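Local coordinates for protein ricin B-related lectin (Polyporus squamosus, PDB 5MUA) that joins a galactose-binding beta-trefoil lectin to a calcium-dependent papain-like protease domain that is inhibited by E-64, at residues 246-251 with 277-282; 237-242 with 250-255; 171-176 with 281-286. One frame throughout, in Å; residues are numbered along the deposited sequence.

All three contacts lie in the papain-like part of the chain, where strands 246-255, 233-243, 280-285 and 170-173 lie side by side in that order. Interaction 2 pairs the arms of the hairpin formed by strands 233-243 and 246-255. Interaction 1, its centre about 8 Å away, packs the early part of strand 246-255 against the approach to strand 280-285. Interaction 3 adds strand 170-173 beyond 280-285; its centre is about 9 Å from that of interaction 2 and about 13 Å from that of interaction 1. Interaction 2 is nested in the loop that interaction 3 closes. Interactions 1 and 2 touch one inhibitor; interaction 3 reaches a second inhibitor and two calcium ions, bound together with the second subunit.

Interaction 1 (246-251 with 277-282); sequences GAHAYN and WDYKAY. With E64 (N-[N-[1-hydroxycarboxyethyl-carbonyl]leucylamino-butyl]-guanidine), chain K.
His248 meets the E64 inhibitor with the in-plane edge of its imidazole: ND1 donates to the carboxylate oxygen O2 of E64, 2.9 Å away, with an N-H...O angle of 146°. The other nitrogen, NE2, is hydrogen-bonded to Glu266, so a carboxylate stands at each end of the ring, which is consistent with a positively charged imidazolium and with the histidine expected in a papain-like active site. CG lies anti to the backbone N (chi1 -169°), and this turns the ring toward the inhibitor while leaving CB beneath Tyr279. The phenol of Tyr279 lies flat on that methylene: CB of His248 sits 3.5 Å from the ring centroid of Tyr279, a CH-pi contact over one face. The two rings themselves are nearly parallel but slid apart and hardly overlap. At the in-plane edge of the same phenol, CE1 of Tyr279 meets the carbonyl O of Gly246 at 3.5 Å. Beyond it, Tyr250 holds CG in the crowded position between N and carbonyl carbon, and its ring runs toward 277-282. Its OH approaches CB of Tyr279 at 3.5 Å and gives its proton to a water at 2.7 Å; this water donates in turn to Tyr279 O at 2.8 Å, tying the phenol to the opposing backbone. Trp277 completes the aromatic cluster by pointing its edge at the Tyr250 face in an offset edge-to-face pair (planes at 77°), CZ3 of Trp277 coming within 3.9 Å of CB of Tyr250. Tyr282 places its OH beside the leucyl methyl C10 of the inhibitor. Lys243 adds a cation-pi contact to Tyr279. Phe264 of strand 261-266 packs on Tyr250 and Trp277, Met239 of strand 233-243 touches Tyr250 and Ala281, and Cys208 at the start of helix 208-226 lies against His248.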
loop_
_atom_site.group_PDB
_atom_site.type_symbol
_atom_site.label_atom_id
_atom_site.label_comp_id
_atom_site.label_asym_id
_atom_site.label_seq_id
_atom_site.Cartn_x
_atom_site.Cartn_y
_atom_site.Cartn_z
ATOM N N GLY B 246 1.617 10.707 21.594
ATOM C CA GLY B 246 0.653 10.164 20.616
ATOM C C GLY B 246 1.344 9.090 19.745
ATOM O O GLY B 246 2.506 8.702 19.986
ATOM N N ALA B 247 0.634 8.635 18.736
ATOM C CA ALA B 247 1.046 7.505 17.924
ATOM C C ALA B 247 1.156 7.890 16.478
ATOM O O ALA B 247 0.404 8.768 16.001
ATOM C CB ALA B 247 0.108 6.344 18.114
ATOM N N HIS B 248 2.046 7.190 15.726
ATOM C CA HIS B 248 2.335 7.656 14.352
ATOM C C HIS B 248 2.754 6.481 13.533
ATOM O O HIS B 248 3.380 5.573 14.073
ATOM C CB HIS B 248 3.508 8.702 14.393
ATOM C CG HIS B 248 3.760 9.457 13.119
ATOM N ND1 HIS B 248 2.876 10.348 12.545
ATOM C CD2 HIS B 248 4.845 9.491 12.336
ATOM C CE1 HIS B 248 3.386 10.859 11.451
ATOM N NE2 HIS B 248 4.585 10.337 11.293
ATOM N N ALA B 249 2.416 6.559 12.240
ATOM C CA ALA B 249 2.805 5.606 11.228
ATOM C C ALA B 249 3.832 6.198 10.319
ATOM O O ALA B 249 3.717 7.338 9.920
ATOM C CB ALA B 249 1.612 5.119 10.381
ATOM N N TYR B 250 4.828 5.379 9.950
ATOM C CA TYR B 250 5.982 5.883 9.176
ATOM C C TYR B 250 6.650 4.688 8.545
ATOM O O TYR B 250 6.216 3.508 8.733
ATOM C CB TYR B 250 7.009 6.675 10.079
ATOM C CG TYR B 250 7.274 6.016 11.408
ATOM C CD1 TYR B 250 6.339 6.099 12.456
ATOM C CD2 TYR B 250 8.409 5.263 11.634
ATOM C CE1 TYR B 250 6.531 5.445 13.671
ATOM C CE2 TYR B 250 8.624 4.592 12.851
ATOM C CZ TYR B 250 7.705 4.696 13.882
ATOM O OH TYR B 250 7.913 4.045 15.068
ATOM N N ASN B 251 7.621 4.978 7.715
ATOM C CA ASN B 251 8.308 3.917 6.979
ATOM C C ASN B 251 9.766 3.768 7.476
ATOM O O ASN B 251 10.278 4.587 8.228
ATOM C CB ASN B 251 8.280 4.220 5.486
ATOM C CG ASN B 251 6.858 4.274 4.925
ATOM O OD1 ASN B 251 6.329 5.338 4.613
ATOM N ND2 ASN B 251 6.256 3.122 4.796
ATOM N N TRP B 277 11.887 10.101 15.235
ATOM C CA TRP B 277 11.196 11.227 15.916
ATOM C C TRP B 277 10.749 10.825 17.335
ATOM O O TRP B 277 9.705 11.244 17.842
ATOM C CB TRP B 277 9.999 11.730 15.091
ATOM C CG TRP B 277 10.380 11.967 13.698
ATOM C CD1 TRP B 277 10.953 13.081 13.194
ATOM C CD2 TRP B 277 10.287 11.019 12.621
ATOM N NE1 TRP B 277 11.227 12.904 11.837
ATOM C CE2 TRP B 277 10.843 11.636 11.479
ATOM C CE3 TRP B 277 9.790 9.710 12.519
ATOM C CZ2 TRP B 277 10.896 10.996 10.226
ATOM C CZ3 TRP B 277 9.874 9.071 11.293
ATOM C CH2 TRP B 277 10.414 9.719 10.165
ATOM N N ASP B 278 11.540 9.970 17.964
ATOM C CA ASP B 278 11.242 9.444 19.265
ATOM C C ASP B 278 10.084 8.476 19.391
ATOM O O ASP B 278 9.808 8.024 20.501
ATOM C CB ASP B 278 11.175 10.519 20.339
ATOM C CG ASP B 278 12.453 11.295 20.445
ATOM O OD1 ASP B 278 13.517 10.806 20.035
ATOM O OD2 ASP B 278 12.381 12.397 20.959
ATOM N N TYR B 279 9.508 8.035 18.265
ATOM C CA TYR B 279 8.496 6.961 18.366
ATOM C C TYR B 279 9.140 5.665 18.607
ATOM O O TYR B 279 10.254 5.386 18.084
ATOM C CB TYR B 279 7.601 6.887 17.124
ATOM C CG TYR B 279 6.766 8.151 16.931
ATOM C CD1 TYR B 279 5.658 8.403 17.740
ATOM C CD2 TYR B 279 7.072 9.061 15.949
ATOM C CE1 TYR B 279 4.923 9.560 17.577
ATOM C CE2 TYR B 279 6.313 10.213 15.771
ATOM C CZ TYR B 279 5.279 10.460 16.603
ATOM O OH TYR B 279 4.519 11.584 16.432
ATOM N N LYS B 280 8.427 4.816 19.337
ATOM C CA LYS B 280 8.875 3.475 19.570
ATOM C C LYS B 280 7.835 2.549 19.003
ATOM O O LYS B 280 6.628 2.688 19.305
ATOM C CB LYS B 280 9.175 3.196 21.049
ATOM C CG LYS B 280 10.252 4.087 21.663
ATOM C CD LYS B 280 11.659 3.722 21.129
ATOM C CE LYS B 280 12.706 4.793 21.401
ATOM N NZ LYS B 280 12.856 5.035 22.851
ATOM N N ALA B 281 8.294 1.644 18.152
ATOM C CA ALA B 281 7.417 0.781 17.366
ATOM C C ALA B 281 6.759 -0.365 18.114
ATOM O O ALA B 281 7.381 -1.038 18.941
ATOM C CB ALA B 281 8.131 0.295 16.104
ATOM N N TYR B 282 5.465 -0.551 17.858
ATOM C CA TYR B 282 4.774 -1.741 18.302
ATOM C C TYR B 282 4.463 -2.710 17.202
ATOM O O TYR B 282 4.192 -3.905 17.465
ATOM C CB TYR B 282 3.545 -1.425 19.141
ATOM C CG TYR B 282 2.512 -0.565 18.474
ATOM C CD1 TYR B 282 1.479 -1.138 17.680
ATOM C CD2 TYR B 282 2.474 0.813 18.694
ATOM C CE1 TYR B 282 0.541 -0.353 17.063
ATOM C CE2 TYR B 282 1.497 1.595 18.073
ATOM C CZ TYR B 282 0.503 0.992 17.290
ATOM O OH TYR B 282 -0.460 1.760 16.674
HETATM C C1 E64 K . -0.771 10.922 12.103
HETATM O O1 E64 K . -1.445 11.370 11.180
HETATM O O2 E64 K . 0.252 11.507 12.585
HETATM C C2 E64 K . -1.080 9.573 12.614
HETATM C C3 E64 K . -2.592 9.426 12.797
HETATM O O3 E64 K . -2.742 10.285 13.916
HETATM C C4 E64 K . -3.003 8.044 13.151
HETATM O O4 E64 K . -3.449 7.302 12.338
HETATM N N1 E64 K . -2.767 7.634 14.355
HETATM C C6 E64 K . -3.096 6.315 14.874
HETATM C C7 E64 K . -1.998 5.291 15.087
HETATM C C8 E64 K . -1.080 5.090 13.889
HETATM C C9 E64 K . -1.805 4.296 12.801
HETATM C C10 E64 K . 0.105 4.365 14.365
HETATM C C11 E64 K . -4.180 6.271 15.929
HETATM O O5 E64 K . -3.811 6.467 17.077
HETATM N N2 E64 K . -5.436 6.041 15.636
HETATM C C12 E64 K . -6.490 5.778 16.636
HETATM C C13 E64 K . -7.059 4.379 16.430
HETATM C C14 E64 K . -8.290 4.029 17.304
HETATM C C15 E64 K . -8.006 2.786 18.145
HETATM N N3 E64 K . -9.282 2.248 18.632
HETATM C C16 E64 K . -9.450 1.101 19.268
HETATM N N4 E64 K . -8.391 0.376 19.677
HETATM N N5 E64 K . -10.730 0.637 19.452
HETATM O O HOH W 1 1.265 11.842 17.051
HETATM O O HOH W 2 10.375 3.588 15.952
#

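Interaction 2 (237-242 with 250-255); sequences GLMFGS and YNWFVE. With E64 (N-[N-[1-hydroxycarboxyethyl-carbonyl]leucylamino-butyl]-guanidine), chain K.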
loop_
_atom_site.group_PDB
_atom_site.type_symbol
_atom_site.label_atom_id
_atom_site.label_comp_id
_atom_site.label_asym_id
_atom_site.label_seq_id
_atom_site.Cartn_x
_atom_site.Cartn_y
_atom_site.Cartn_z
ATOM N N GLY B 237 9.865 -0.826 4.745
ATOM C CA GLY B 237 9.148 -1.125 5.990
ATOM C C GLY B 237 8.001 -0.179 6.298
ATOM O O GLY B 237 8.029 1.009 5.919
ATOM N N LEU B 238 7.020 -0.746 6.962
ATOM C CA LEU B 238 5.912 -0.013 7.619
ATOM C C LEU B 238 6.077 -0.189 9.124
ATOM O O LEU B 238 6.374 -1.320 9.582
ATOM C CB LEU B 238 4.560 -0.541 7.173
ATOM C CG LEU B 238 3.305 0.040 7.844
ATOM C CD1 LEU B 238 3.232 1.536 7.565
ATOM C CD2 LEU B 238 2.098 -0.599 7.229
ATOM N N MET B 239 5.939 0.912 9.890
ATOM C CA MET B 239 5.957 0.829 11.337
ATOM C C MET B 239 4.785 1.684 11.889
ATOM O O MET B 239 4.450 2.679 11.331
ATOM C CB MET B 239 7.290 1.388 11.915
ATOM C CG MET B 239 8.166 0.316 12.441
ATOM S SD MET B 239 9.681 1.144 12.925
ATOM C CE MET B 239 10.611 -0.379 12.906
ATOM N N PHE B 240 4.136 1.185 12.922
ATOM C CA PHE B 240 3.278 1.967 13.803
ATOM C C PHE B 240 4.023 2.033 15.131
ATOM O O PHE B 240 4.468 1.000 15.700
ATOM C CB PHE B 240 1.943 1.248 14.062
ATOM C CG PHE B 240 0.989 1.213 12.916
ATOM C CD1 PHE B 240 1.261 1.732 11.652
ATOM C CD2 PHE B 240 -0.294 0.702 13.163
ATOM C CE1 PHE B 240 0.328 1.689 10.645
ATOM C CE2 PHE B 240 -1.253 0.672 12.143
ATOM C CZ PHE B 240 -0.925 1.157 10.886
ATOM N N GLY B 241 4.161 3.242 15.641
ATOM C CA GLY B 241 4.794 3.430 16.932
ATOM C C GLY B 241 4.143 4.542 17.729
ATOM O O GLY B 241 3.238 5.227 17.241
ATOM N N SER B 242 4.620 4.689 18.954
ATOM C CA SER B 242 4.064 5.671 19.839
ATOM C C SER B 242 5.067 6.234 20.766
ATOM O O SER B 242 6.124 5.647 21.049
ATOM C CB SER B 242 2.925 5.070 20.640
ATOM O OG SER B 242 3.348 3.965 21.403
ATOM N N TYR B 250 4.828 5.379 9.950
ATOM C CA TYR B 250 5.982 5.883 9.176
ATOM C C TYR B 250 6.650 4.688 8.545
ATOM O O TYR B 250 6.216 3.508 8.733
ATOM C CB TYR B 250 7.009 6.675 10.079
ATOM C CG TYR B 250 7.274 6.016 11.408
ATOM C CD1 TYR B 250 6.339 6.099 12.456
ATOM C CD2 TYR B 250 8.409 5.263 11.634
ATOM C CE1 TYR B 250 6.531 5.445 13.671
ATOM C CE2 TYR B 250 8.624 4.592 12.851
ATOM C CZ TYR B 250 7.705 4.696 13.882
ATOM O OH TYR B 250 7.913 4.045 15.068
ATOM N N ASN B 251 7.621 4.978 7.715
ATOM C CA ASN B 251 8.308 3.917 6.979
ATOM C C ASN B 251 9.766 3.768 7.476
ATOM O O ASN B 251 10.278 4.587 8.228
ATOM C CB ASN B 251 8.280 4.220 5.486
ATOM C CG ASN B 251 6.858 4.274 4.925
ATOM O OD1 ASN B 251 6.329 5.338 4.613
ATOM N ND2 ASN B 251 6.256 3.122 4.796
ATOM N N TRP B 252 10.433 2.708 7.015
ATOM C CA TRP B 252 11.762 2.426 7.468
ATOM C C TRP B 252 12.508 1.556 6.474
ATOM O O TRP B 252 11.898 0.818 5.672
ATOM C CB TRP B 252 11.800 1.786 8.809
ATOM C CG TRP B 252 11.119 0.421 8.911
ATOM C CD1 TRP B 252 9.794 0.190 9.210
ATOM C CD2 TRP B 252 11.730 -0.869 8.786
ATOM N NE1 TRP B 252 9.556 -1.187 9.242
ATOM C CE2 TRP B 252 10.739 -1.842 9.023
ATOM C CE3 TRP B 252 13.033 -1.298 8.477
ATOM C CZ2 TRP B 252 10.986 -3.190 8.897
ATOM C CZ3 TRP B 252 13.279 -2.645 8.414
ATOM C CH2 TRP B 252 12.277 -3.575 8.640
ATOM N N PHE B 253 13.823 1.621 6.600
ATOM C CA PHE B 253 14.727 1.038 5.653
ATOM C C PHE B 253 16.015 0.645 6.380
ATOM O O PHE B 253 16.264 1.030 7.564
ATOM C CB PHE B 253 15.102 2.102 4.592
ATOM C CG PHE B 253 13.942 2.570 3.752
ATOM C CD1 PHE B 253 13.488 1.797 2.683
ATOM C CD2 PHE B 253 13.327 3.753 4.006
ATOM C CE1 PHE B 253 12.354 2.177 1.949
ATOM C CE2 PHE B 253 12.231 4.177 3.253
ATOM C CZ PHE B 253 11.755 3.391 2.219
ATOM N N VAL B 254 16.865 -0.063 5.644
ATOM C CA VAL B 254 18.263 -0.222 6.085
ATOM C C VAL B 254 19.106 0.457 5.082
ATOM O O VAL B 254 18.702 0.718 3.968
ATOM C CB VAL B 254 18.704 -1.682 6.388
ATOM C CG1 VAL B 254 17.783 -2.349 7.378
ATOM C CG2 VAL B 254 18.764 -2.546 5.159
ATOM N N GLU B 255 20.319 0.799 5.506
ATOM C CA GLU B 255 21.198 1.657 4.746
ATOM C C GLU B 255 22.133 0.773 3.936
ATOM O O GLU B 255 22.675 -0.181 4.452
ATOM C CB GLU B 255 22.077 2.502 5.721
ATOM C CG GLU B 255 21.348 3.631 6.455
ATOM C CD GLU B 255 20.974 4.732 5.505
ATOM O OE1 GLU B 255 21.723 5.014 4.555
ATOM O OE2 GLU B 255 19.961 5.348 5.712
HETATM C C1 E64 K . -0.771 10.922 12.103
HETATM O O1 E64 K . -1.445 11.370 11.180
HETATM O O2 E64 K . 0.252 11.507 12.585
HETATM C C2 E64 K . -1.080 9.573 12.614
HETATM C C3 E64 K . -2.592 9.426 12.797
HETATM O O3 E64 K . -2.742 10.285 13.916
HETATM C C4 E64 K . -3.003 8.044 13.151
HETATM O O4 E64 K . -3.449 7.302 12.338
HETATM N N1 E64 K . -2.767 7.634 14.355
HETATM C C6 E64 K . -3.096 6.315 14.874
HETATM C C7 E64 K . -1.998 5.291 15.087
HETATM C C8 E64 K . -1.080 5.090 13.889
HETATM C C9 E64 K . -1.805 4.296 12.801
HETATM C C10 E64 K . 0.105 4.365 14.365
HETATM C C11 E64 K . -4.180 6.271 15.929
HETATM O O5 E64 K . -3.811 6.467 17.077
HETATM N N2 E64 K . -5.436 6.041 15.636
HETATM C C12 E64 K . -6.490 5.778 16.636
HETATM C C13 E64 K . -7.059 4.379 16.430
HETATM C C14 E64 K . -8.290 4.029 17.304
HETATM C C15 E64 K . -8.006 2.786 18.145
HETATM N N3 E64 K . -9.282 2.248 18.632
HETATM C C16 E64 K . -9.450 1.101 19.268
HETATM N N4 E64 K . -8.391 0.376 19.677
HETATM N N5 E64 K . -10.730 0.637 19.452
#
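The beta hairpin that lines one side of the E-64 pocket is held together here, its arms running antiparallel with a marked twist. Met239 and Tyr250 form a hydrogen-bonded pair: Met239 N donates to Tyr250 O at 2.9 Å, and Tyr250 N returns a bond to Met239 O, both in the carbonyl planes. Next comes the non-hydrogen-bonded pair Leu238-Asn251, then Gly237 with Trp252, where Gly237 N reaches Trp252 O at 2.8 Å. Gly237 O is gripped twice. ND2 of Asn251 approaches it along a lone pair at 3.0 Å, within its own amide plane and nearly straight (162° at the hydrogen), while Trp252 N donates from above the carbonyl plane. The same ND2 also bonds to Ala212 O, so both carbonyls fix the rotation of the amide. Trp252 keeps CG in the crowded position between N and carbonyl carbon (chi1 62°), which folds the indole back across the opposite arm. There two CH-pi contacts sandwich its five-membered ring: CA of Gly237 lies 3.4 Å from the ring centroid of Trp252 on one face, and the methyl CE of Met239 lies over the other, 3.9 Å from that centroid. The indole NE1 makes a weak edge-on bond to Leu238 O at 3.2 Å. Met239 takes an unusual chi1 of -108° and is extended beyond CG; its CB rests over the Tyr250 ring, and its SD makes Met-aromatic contacts with both rings. Phe240 faces the inhibitor, with methyl C9 of E64 over the centre of its ring. Helix 208-226 covers the face bearing Leu238 and Asn251; helix 153-162 and strand 261-266 pack on the one bearing Met239, Tyr250 and Trp252; strand 280-285 pairs with the outer edge of 237-242, and Phe240 abuts Leu285 of the second subunit.

Interaction 3 (171-176 with 281-286); sequences KSYLSD and AYFGLF. With CA (calcium ion), chain E; CA (calcium ion), chain D; E64 (N-[N-[1-hydroxycarboxyethyl-carbonyl]leucylamino-butyl]-guanidine), chain F.
Parallel beta pairing joins strand 171-173 to the last strand of the chain, just before the segment that reaches into the calcium sites of the second subunit. Four main-chain hydrogen bonds join the strands. Lys171 N donates to Tyr282 O from above the carbonyl plane, Gly284 N to Lys171 O at 2.9 Å in the carbonyl plane, Tyr173 N to Gly284 O, and Phe286 N to Tyr173 O at 3.1 Å, almost along the C=O axis. Tyr282 and Phe283 on the other edge form a classic beta bulge with Phe240. Past the strands, the C-terminal carboxylate takes over as acceptor. Its O receives the hydroxyl of Ser175 (OG to Phe286 O 2.7 Å) and a weak bond from Ser175 N; the OG lies anti to the carbonyl carbon, beside N (chi1 -55°), so both donors reach one oxygen. A water held by Asp176 OD2 makes a weak bond to OXT of Phe286. On the apolar side, CG of Phe286 occupies the crowded position, and its ring meets CD1 of Leu174 with CE2 at 3.3 Å, while CD2 of Leu174 touches the chain-F E64, hydrogen-bonded to Trp201, the backbone N of Cys208 and His248 of the second subunit. Tyr173 meets Phe283 edge to edge, CD2 to CE1 at 4.0 Å. Helix 153-162 packs on Phe286 and Ser172. The calcium ions are completed by Glu204, Asp207, Asp209 and Asp210 of the second subunit, so this segment links the two subunits through metal. Ser175 O binds the chain-E calcium at 2.4 Å, and O4 of the inhibitor is a further ligand of that ion. Asp176 OD1 bridges both ions, 2.3 Å from the chain-E calcium and 2.6 Å from the chain-D calcium, and OD2 completes a bidentate grip on the latter.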
loop_
_atom_site.group_PDB
_atom_site.type_symbol
_atom_site.label_atom_id
_atom_site.label_comp_id
_atom_site.label_asym_id
_atom_site.label_seq_id
_atom_site.Cartn_x
_atom_site.Cartn_y
_atom_site.Cartn_z
ATOM N N LYS B 171 5.919 -6.404 17.500
ATOM C CA LYS B 171 5.837 -7.575 16.605
ATOM C C LYS B 171 6.007 -7.146 15.165
ATOM O O LYS B 171 5.509 -6.099 14.752
ATOM C CB LYS B 171 4.476 -8.233 16.699
ATOM C CG LYS B 171 3.971 -8.616 18.091
ATOM C CD LYS B 171 4.580 -9.896 18.640
ATOM C CE LYS B 171 3.951 -10.296 19.983
ATOM N NZ LYS B 171 4.706 -9.661 21.099
ATOM N N SER B 172 6.697 -7.968 14.394
ATOM C CA SER B 172 6.879 -7.710 13.024
ATOM C C SER B 172 6.549 -8.971 12.223
ATOM O O SER B 172 6.528 -10.095 12.776
ATOM C CB SER B 172 8.310 -7.273 12.766
ATOM O OG SER B 172 9.200 -8.260 13.213
ATOM N N TYR B 173 6.324 -8.735 10.932
ATOM C CA TYR B 173 5.883 -9.752 9.977
ATOM C C TYR B 173 6.665 -9.579 8.692
ATOM O O TYR B 173 6.809 -8.463 8.207
ATOM C CB TYR B 173 4.405 -9.552 9.768
ATOM C CG TYR B 173 3.622 -9.655 11.076
ATOM C CD1 TYR B 173 3.322 -10.904 11.644
ATOM C CD2 TYR B 173 3.320 -8.533 11.789
ATOM C CE1 TYR B 173 2.642 -10.996 12.836
ATOM C CE2 TYR B 173 2.693 -8.614 13.006
ATOM C CZ TYR B 173 2.357 -9.848 13.507
ATOM O OH TYR B 173 1.720 -9.891 14.718
ATOM N N LEU B 174 7.170 -10.681 8.151
ATOM C CA LEU B 174 8.056 -10.666 7.036
ATOM C C LEU B 174 7.253 -11.126 5.830
ATOM O O LEU B 174 6.432 -12.048 5.969
ATOM C CB LEU B 174 9.222 -11.674 7.347
ATOM C CG LEU B 174 10.062 -12.290 6.244
ATOM C CD1 LEU B 174 10.999 -11.172 5.819
ATOM C CD2 LEU B 174 10.896 -13.491 6.694
ATOM N N SER B 175 7.507 -10.524 4.678
ATOM C CA SER B 175 6.822 -10.745 3.431
ATOM C C SER B 175 7.543 -11.606 2.384
ATOM O O SER B 175 6.912 -12.377 1.703
ATOM C CB SER B 175 6.462 -9.393 2.804
ATOM O OG SER B 175 5.721 -8.647 3.741
ATOM N N ASP B 176 8.855 -11.413 2.261
ATOM C CA ASP B 176 9.665 -11.970 1.195
ATOM C C ASP B 176 10.968 -12.518 1.753
ATOM O O ASP B 176 11.255 -12.368 2.917
ATOM C CB ASP B 176 9.917 -10.924 0.129
ATOM C CG ASP B 176 8.589 -10.452 -0.540
ATOM O OD1 ASP B 176 7.916 -11.298 -1.164
ATOM O OD2 ASP B 176 8.257 -9.260 -0.423
ATOM N N ALA B 281 8.294 1.644 18.152
ATOM C CA ALA B 281 7.417 0.781 17.366
ATOM C C ALA B 281 6.759 -0.365 18.114
ATOM O O ALA B 281 7.381 -1.038 18.941
ATOM C CB ALA B 281 8.131 0.295 16.104
ATOM N N TYR B 282 5.465 -0.551 17.858
ATOM C CA TYR B 282 4.774 -1.741 18.302
ATOM C C TYR B 282 4.463 -2.710 17.202
ATOM O O TYR B 282 4.192 -3.905 17.465
ATOM C CB TYR B 282 3.545 -1.425 19.141
ATOM C CG TYR B 282 2.512 -0.565 18.474
ATOM C CD1 TYR B 282 1.479 -1.138 17.680
ATOM C CD2 TYR B 282 2.474 0.813 18.694
ATOM C CE1 TYR B 282 0.541 -0.353 17.063
ATOM C CE2 TYR B 282 1.497 1.595 18.073
ATOM C CZ TYR B 282 0.503 0.992 17.290
ATOM O OH TYR B 282 -0.460 1.760 16.674
ATOM N N PHE B 283 4.521 -2.246 15.957
ATOM C CA PHE B 283 4.184 -3.039 14.803
ATOM C C PHE B 283 5.148 -2.702 13.655
ATOM O O PHE B 283 5.421 -1.547 13.377
ATOM C CB PHE B 283 2.723 -2.824 14.402
ATOM C CG PHE B 283 2.427 -3.153 12.998
ATOM C CD1 PHE B 283 2.515 -4.445 12.552
ATOM C CD2 PHE B 283 2.058 -2.163 12.100
ATOM C CE1 PHE B 283 2.262 -4.754 11.222
ATOM C CE2 PHE B 283 1.782 -2.480 10.771
ATOM C CZ PHE B 283 1.934 -3.781 10.326
ATOM N N GLY B 284 5.684 -3.725 13.028
ATOM C CA GLY B 284 6.389 -3.572 11.774
ATOM C C GLY B 284 6.037 -4.584 10.698
ATOM O O GLY B 284 5.746 -5.723 10.989
ATOM N N LEU B 285 6.052 -4.157 9.458
ATOM C CA LEU B 285 5.778 -5.025 8.310
ATOM C C LEU B 285 6.845 -4.755 7.268
ATOM O O LEU B 285 7.130 -3.602 7.007
ATOM C CB LEU B 285 4.381 -4.738 7.722
ATOM C CG LEU B 285 4.001 -5.413 6.414
ATOM C CD1 LEU B 285 3.902 -6.895 6.677
ATOM C CD2 LEU B 285 2.663 -4.941 5.825
ATOM N N PHE B 286 7.452 -5.802 6.685
ATOM C CA PHE B 286 8.400 -5.565 5.599
ATOM C C PHE B 286 8.482 -6.787 4.720
ATOM O O PHE B 286 7.928 -7.819 5.112
ATOM C CB PHE B 286 9.782 -5.224 6.103
ATOM C CG PHE B 286 10.458 -6.366 6.805
ATOM C CD1 PHE B 286 10.120 -6.669 8.100
ATOM C CD2 PHE B 286 11.391 -7.140 6.146
ATOM C CE1 PHE B 286 10.717 -7.729 8.750
ATOM C CE2 PHE B 286 12.031 -8.177 6.804
ATOM C CZ PHE B 286 11.679 -8.480 8.090
ATOM O OXT PHE B 286 9.100 -6.706 3.649
HETATM CA CA CA E . 6.197 -12.733 -0.544
HETATM CA CA CA D . 6.576 -9.321 -2.272
HETATM C C1 E64 F . 1.445 -15.735 -2.727
HETATM O O1 E64 F . 0.508 -16.554 -2.855
HETATM O O2 E64 F . 1.893 -15.050 -3.651
HETATM C C2 E64 F . 1.942 -15.476 -1.324
HETATM C C3 E64 F . 3.478 -15.516 -1.368
HETATM O O3 E64 F . 3.740 -16.943 -1.627
HETATM C C4 E64 F . 4.075 -15.171 -0.050
HETATM O O4 E64 F . 4.743 -14.180 0.151
HETATM N N1 E64 F . 3.899 -16.038 0.896
HETATM C C6 E64 F . 4.398 -16.061 2.255
HETATM C C7 E64 F . 3.610 -15.357 3.362
HETATM C C8 E64 F . 2.721 -14.184 2.973
HETATM C C9 E64 F . 3.695 -12.995 3.074
HETATM C C10 E64 F . 1.628 -14.149 4.043
HETATM C C11 E64 F . 5.371 -17.161 2.728
HETATM O O5 E64 F . 4.879 -18.281 2.574
HETATM N N2 E64 F . 6.597 -16.943 3.299
HETATM C C12 E64 F . 7.412 -15.721 3.361
HETATM C C13 E64 F . 7.086 -14.710 4.449
HETATM C C14 E64 F . 7.858 -14.999 5.682
HETATM C C15 E64 F . 7.223 -16.085 6.486
HETATM N N3 E64 F . 7.320 -15.697 7.848
HETATM C C16 E64 F . 8.454 -15.891 8.489
HETATM N N4 E64 F . 8.711 -15.273 9.624
HETATM N N5 E64 F . 9.358 -16.662 7.916
HETATM O O HOH W 3 8.255 -6.683 0.449
HETATM O O HOH W 4 7.266 -7.068 -2.149
HETATM O O HOH W 5 7.713 -14.611 -0.507
#